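Local coordinates for putative uncharacterized protein PH0242 (Pyrococcus horikoshii, PDB 3VU1), which is the C-terminal globular domain of the oligosaccharyltransferase AglB, rich in beta strands with fewer helices, and carries a bound calcium ion, at residues R60-G72 and K96-T108. Residues are numbered along the deposited sequence; the frame is centred on the assembly and turned at random.
Sequences RDHILALFLARDG and KFNAISYLGGAIT
Helix 60-69 meets the C-terminal end of helix 97-103 nearly at right angles: the two axes cross at -102° and come within 7.9 Å of each other. The backbones draw together most at Leu66 and Gly104, whose CA atoms are 4.0 Å apart. Gly104 has no side chain to hold the helices apart here. Ala65 and Ala69, one turn apart, turn their methyls toward 96-108. Ala65 CB sits against Ile100 CG2 and Leu103 CB, while Ala69 CB rests 3.8 Å from Ser101 CA and meets the methyl of Ala106. Ile100 carries CG2 opposite its backbone N, and this branch, more than CG1, faces helix 60-69, also touching Leu68 CB at 3.9 Å. Phe97 reaches in from the first turn of helix 97-103, its ring edge at Leu68 O.

Helix 97-103 ends in a Schellman motif, with Gly105 at positive phi, and the carbonyls of Leu103 and Gly104, at the end of this helix, accept from His62 and Arg70. His62 ND1 donates to Leu103 O at 3.1 Å, in the carbonyl plane on a lone pair, while its CE1 meets Leu103 CD2; the two side chains cross at about a right angle. Just past the C-terminal end of helix 60-69, Arg70 bends at chi2 and chi3, folding its guanidinium back over the turn. Its NE then reaches Gly104 O at 3.1 Å in an almost straight bond (176°), with that oxygen in the guanidinium plane, and Gly105 O lies over one face. NH2 of Arg70 pairs instead with Glu414 in a salt bridge, tying the helix pair to strand 412-431, where Pro415 packs on both His62 and Leu66. Within helix 97-103, Ser101 OG and N both bond to Phe97 O, from opposite faces of its plane.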
loop_
_atom_site.group_PDB
_atom_site.type_symbol
_atom_site.label_atom_id
_atom_site.label_comp_id
_atom_site.label_asym_id
_atom_site.label_seq_id
_atom_site.Cartn_x
_atom_site.Cartn_y
_atom_site.Cartn_z
ATOM N N ARG A 60 -11.173 -6.688 -6.876
ATOM C CA ARG A 60 -9.979 -6.133 -6.258
ATOM C C ARG A 60 -9.447 -4.858 -6.945
ATOM O O ARG A 60 -8.728 -4.078 -6.318
ATOM C CB ARG A 60 -8.886 -7.195 -6.112
ATOM C CG ARG A 60 -9.168 -8.189 -5.006
ATOM C CD ARG A 60 -8.034 -9.168 -4.813
ATOM N NE ARG A 60 -8.321 -10.060 -3.689
ATOM C CZ ARG A 60 -7.448 -10.928 -3.168
ATOM N NH1 ARG A 60 -6.231 -11.024 -3.672
ATOM N NH2 ARG A 60 -7.785 -11.697 -2.124
ATOM N N ASP A 61 -9.819 -4.640 -8.204
ATOM C CA ASP A 61 -9.477 -3.415 -8.928
ATOM C C ASP A 61 -9.916 -2.163 -8.182
ATOM O O ASP A 61 -9.187 -1.169 -8.130
ATOM C CB ASP A 61 -10.145 -3.399 -10.316
ATOM C CG ASP A 61 -9.402 -4.265 -11.374
ATOM O OD1 ASP A 61 -8.482 -5.070 -11.034
ATOM O OD2 ASP A 61 -9.772 -4.124 -12.571
ATOM N N HIS A 62 -11.116 -2.209 -7.608
ATOM C CA HIS A 62 -11.666 -1.064 -6.888
ATOM C C HIS A 62 -10.867 -0.795 -5.653
ATOM O O HIS A 62 -10.721 0.381 -5.240
ATOM C CB HIS A 62 -13.116 -1.296 -6.514
ATOM C CG HIS A 62 -14.037 -1.295 -7.692
ATOM N ND1 HIS A 62 -14.454 -0.157 -8.278
ATOM C CD2 HIS A 62 -14.591 -2.351 -8.431
ATOM C CE1 HIS A 62 -15.257 -0.458 -9.319
ATOM N NE2 HIS A 62 -15.334 -1.802 -9.415
ATOM N N ILE A 63 -10.339 -1.866 -5.053
ATOM C CA ILE A 63 -9.554 -1.705 -3.853
ATOM C C ILE A 63 -8.133 -1.194 -4.166
ATOM O O ILE A 63 -7.635 -0.240 -3.519
ATOM C CB ILE A 63 -9.607 -2.972 -2.967
ATOM C CG1 ILE A 63 -11.074 -3.348 -2.700
ATOM C CG2 ILE A 63 -8.850 -2.751 -1.665
ATOM C CD1 ILE A 63 -11.976 -2.209 -2.239
ATOM N N LEU A 64 -7.497 -1.781 -5.172
ATOM C CA LEU A 64 -6.255 -1.202 -5.673
ATOM C C LEU A 64 -6.439 0.294 -6.001
ATOM O O LEU A 64 -5.571 1.113 -5.678
ATOM C CB LEU A 64 -5.694 -1.971 -6.879
ATOM C CG LEU A 64 -5.114 -3.364 -6.590
ATOM C CD1 LEU A 64 -4.536 -3.995 -7.855
ATOM C CD2 LEU A 64 -4.053 -3.347 -5.506
ATOM N N ALA A 65 -7.557 0.656 -6.626
ATOM C CA ALA A 65 -7.710 2.026 -7.074
ATOM C C ALA A 65 -7.965 2.885 -5.855
ATOM O O ALA A 65 -7.560 4.051 -5.834
ATOM C CB ALA A 65 -8.824 2.179 -8.097
ATOM N N LEU A 66 -8.614 2.303 -4.840
ATOM C CA LEU A 66 -8.971 3.047 -3.652
ATOM C C LEU A 66 -7.654 3.467 -3.006
ATOM O O LEU A 66 -7.435 4.637 -2.697
ATOM C CB LEU A 66 -9.814 2.205 -2.684
ATOM C CG LEU A 66 -10.292 2.906 -1.386
ATOM C CD1 LEU A 66 -10.954 4.272 -1.616
ATOM C CD2 LEU A 66 -11.239 2.027 -0.592
ATOM N N PHE A 67 -6.759 2.501 -2.841
ATOM C CA PHE A 67 -5.402 2.806 -2.398
ATOM C C PHE A 67 -4.714 3.892 -3.224
ATOM O O PHE A 67 -4.249 4.866 -2.661
ATOM C CB PHE A 67 -4.556 1.540 -2.400
ATOM C CG PHE A 67 -3.143 1.770 -2.023
ATOM C CD1 PHE A 67 -2.819 2.302 -0.772
ATOM C CD2 PHE A 67 -2.114 1.461 -2.923
ATOM C CE1 PHE A 67 -1.499 2.528 -0.428
ATOM C CE2 PHE A 67 -0.780 1.683 -2.573
ATOM C CZ PHE A 67 -0.475 2.224 -1.324
ATOM N N LEU A 68 -4.663 3.737 -4.548
ATOM C CA LEU A 68 -3.791 4.573 -5.386
ATOM C C LEU A 68 -4.270 6.000 -5.557
ATOM O O LEU A 68 -3.460 6.913 -5.571
ATOM C CB LEU A 68 -3.550 3.934 -6.757
ATOM C CG LEU A 68 -2.714 2.641 -6.748
ATOM C CD1 LEU A 68 -2.825 1.821 -8.029
ATOM C CD2 LEU A 68 -1.262 2.925 -6.447
ATOM N N ALA A 69 -5.581 6.178 -5.689
ATOM C CA ALA A 69 -6.171 7.454 -6.071
ATOM C C ALA A 69 -6.470 8.306 -4.843
ATOM O O ALA A 69 -6.868 9.451 -4.963
ATOM C CB ALA A 69 -7.450 7.230 -6.887
ATOM N N ARG A 70 -6.307 7.762 -3.652
ATOM C CA ARG A 70 -6.738 8.519 -2.495
ATOM C C ARG A 70 -5.660 8.782 -1.492
ATOM O O ARG A 70 -4.516 8.400 -1.679
ATOM C CB ARG A 70 -7.911 7.852 -1.818
ATOM C CG ARG A 70 -9.007 7.583 -2.783
ATOM C CD ARG A 70 -9.873 8.798 -3.080
ATOM N NE ARG A 70 -11.219 8.242 -2.991
ATOM C CZ ARG A 70 -12.213 8.736 -2.277
ATOM N NH1 ARG A 70 -12.073 9.889 -1.660
ATOM N NH2 ARG A 70 -13.368 8.077 -2.248
ATOM N N ASP A 71 -6.054 9.437 -0.413
ATOM C CA ASP A 71 -5.133 10.025 0.521
ATOM C C ASP A 71 -5.798 9.827 1.858
ATOM O O ASP A 71 -7.019 9.707 1.925
ATOM C CB ASP A 71 -5.006 11.513 0.207
ATOM C CG ASP A 71 -4.020 12.232 1.116
ATOM O OD1 ASP A 71 -4.143 13.488 1.225
ATOM O OD2 ASP A 71 -3.141 11.545 1.707
ATOM N N GLY A 72 -4.992 9.750 2.912
ATOM C CA GLY A 72 -5.506 9.761 4.266
ATOM C C GLY A 72 -6.278 8.533 4.652
ATOM O O GLY A 72 -5.983 7.443 4.187
ATOM N N LYS A 96 -3.033 5.645 -17.160
ATOM C CA LYS A 96 -4.279 5.002 -16.789
ATOM C C LYS A 96 -4.995 5.717 -15.641
ATOM O O LYS A 96 -5.998 5.209 -15.110
ATOM C CB LYS A 96 -4.038 3.533 -16.444
ATOM C CG LYS A 96 -3.766 2.705 -17.668
ATOM C CD LYS A 96 -3.275 1.315 -17.358
ATOM C CE LYS A 96 -3.403 0.533 -18.648
ATOM N NZ LYS A 96 -3.409 -0.930 -18.454
ATOM N N PHE A 97 -4.511 6.901 -15.264
ATOM C CA PHE A 97 -4.975 7.449 -14.004
ATOM C C PHE A 97 -6.431 7.901 -13.914
ATOM O O PHE A 97 -6.989 7.872 -12.822
ATOM C CB PHE A 97 -4.011 8.466 -13.392
ATOM C CG PHE A 97 -3.962 8.382 -11.882
ATOM C CD1 PHE A 97 -3.344 7.297 -11.252
ATOM C CD2 PHE A 97 -4.563 9.348 -11.093
ATOM C CE1 PHE A 97 -3.327 7.184 -9.872
ATOM C CE2 PHE A 97 -4.521 9.253 -9.719
ATOM C CZ PHE A 97 -3.915 8.168 -9.109
ATOM N N ASN A 98 -7.060 8.275 -15.025
ATOM C CA ASN A 98 -8.499 8.554 -14.999
ATOM C C ASN A 98 -9.271 7.305 -14.591
ATOM O O ASN A 98 -10.114 7.358 -13.705
ATOM C CB ASN A 98 -9.012 9.056 -16.345
ATOM C CG ASN A 98 -8.804 10.554 -16.537
ATOM O OD1 ASN A 98 -9.680 11.215 -17.101
ATOM N ND2 ASN A 98 -7.658 11.106 -16.074
ATOM N N ALA A 99 -8.942 6.165 -15.198
ATOM C CA ALA A 99 -9.629 4.929 -14.849
ATOM C C ALA A 99 -9.447 4.636 -13.373
ATOM O O ALA A 99 -10.444 4.330 -12.683
ATOM C CB ALA A 99 -9.170 3.758 -15.713
ATOM N N ILE A 100 -8.190 4.703 -12.906
ATOM C CA ILE A 100 -7.864 4.416 -11.521
ATOM C C ILE A 100 -8.591 5.396 -10.622
ATOM O O ILE A 100 -9.161 4.992 -9.618
ATOM C CB ILE A 100 -6.352 4.498 -11.239
ATOM C CG1 ILE A 100 -5.582 3.509 -12.144
ATOM C CG2 ILE A 100 -6.058 4.246 -9.752
ATOM C CD1 ILE A 100 -4.072 3.642 -12.104
ATOM N N SER A 101 -8.593 6.677 -10.975
ATOM C CA SER A 101 -9.295 7.666 -10.159
ATOM C C SER A 101 -10.790 7.368 -10.066
ATOM O O SER A 101 -11.391 7.427 -8.963
ATOM C CB SER A 101 -9.093 9.065 -10.692
ATOM O OG SER A 101 -7.724 9.393 -10.656
ATOM N N TYR A 102 -11.386 7.043 -11.217
ATOM C CA TYR A 102 -12.808 6.701 -11.260
ATOM C C TYR A 102 -13.076 5.486 -10.408
ATOM O O TYR A 102 -13.877 5.557 -9.474
ATOM C CB TYR A 102 -13.337 6.501 -12.685
ATOM C CG TYR A 102 -14.831 6.223 -12.737
ATOM C CD1 TYR A 102 -15.739 7.089 -12.140
ATOM C CD2 TYR A 102 -15.333 5.098 -13.391
ATOM C CE1 TYR A 102 -17.087 6.848 -12.187
ATOM C CE2 TYR A 102 -16.688 4.847 -13.444
ATOM C CZ TYR A 102 -17.562 5.729 -12.836
ATOM O OH TYR A 102 -18.928 5.504 -12.882
ATOM N N LEU A 103 -12.373 4.400 -10.696
ATOM C CA LEU A 103 -12.602 3.158 -9.997
ATOM C C LEU A 103 -12.326 3.237 -8.506
ATOM O O LEU A 103 -12.845 2.412 -7.766
ATOM C CB LEU A 103 -11.812 2.030 -10.626
ATOM C CG LEU A 103 -12.177 1.605 -12.058
ATOM C CD1 LEU A 103 -11.094 0.693 -12.607
ATOM C CD2 LEU A 103 -13.540 0.916 -12.108
ATOM N N GLY A 104 -11.552 4.234 -8.064
ATOM C CA GLY A 104 -11.203 4.400 -6.642
ATOM C C GLY A 104 -12.061 5.441 -5.939
ATOM O O GLY A 104 -11.870 5.723 -4.744
ATOM N N GLY A 105 -13.002 6.029 -6.674
ATOM C CA GLY A 105 -13.965 6.947 -6.076
ATOM C C GLY A 105 -13.438 8.355 -5.881
ATOM O O GLY A 105 -14.059 9.153 -5.187
ATOM N N ALA A 106 -12.314 8.679 -6.529
ATOM C CA ALA A 106 -11.712 10.028 -6.472
ATOM C C ALA A 106 -12.419 11.073 -7.340
ATOM O O ALA A 106 -12.337 12.262 -7.069
ATOM C CB ALA A 106 -10.234 9.955 -6.857
ATOM N N ILE A 107 -13.052 10.625 -8.418
ATOM C CA ILE A 107 -13.663 11.506 -9.398
ATOM C C ILE A 107 -15.031 10.968 -9.852
ATOM O O ILE A 107 -15.351 9.793 -9.688
ATOM C CB ILE A 107 -12.775 11.698 -10.649
ATOM C CG1 ILE A 107 -12.493 10.373 -11.362
ATOM C CG2 ILE A 107 -11.470 12.400 -10.312
ATOM C CD1 ILE A 107 -11.904 10.586 -12.744
ATOM N N THR A 108 -15.837 11.842 -10.429
ATOM C CA THR A 108 -17.125 11.435 -10.942
ATOM C C THR A 108 -16.987 10.809 -12.335
ATOM O O THR A 108 -15.933 10.930 -12.992
ATOM C CB THR A 108 -18.111 12.623 -10.999
ATOM O OG1 THR A 108 -17.772 13.505 -12.081
ATOM C CG2 THR A 108 -18.110 13.370 -9.679
#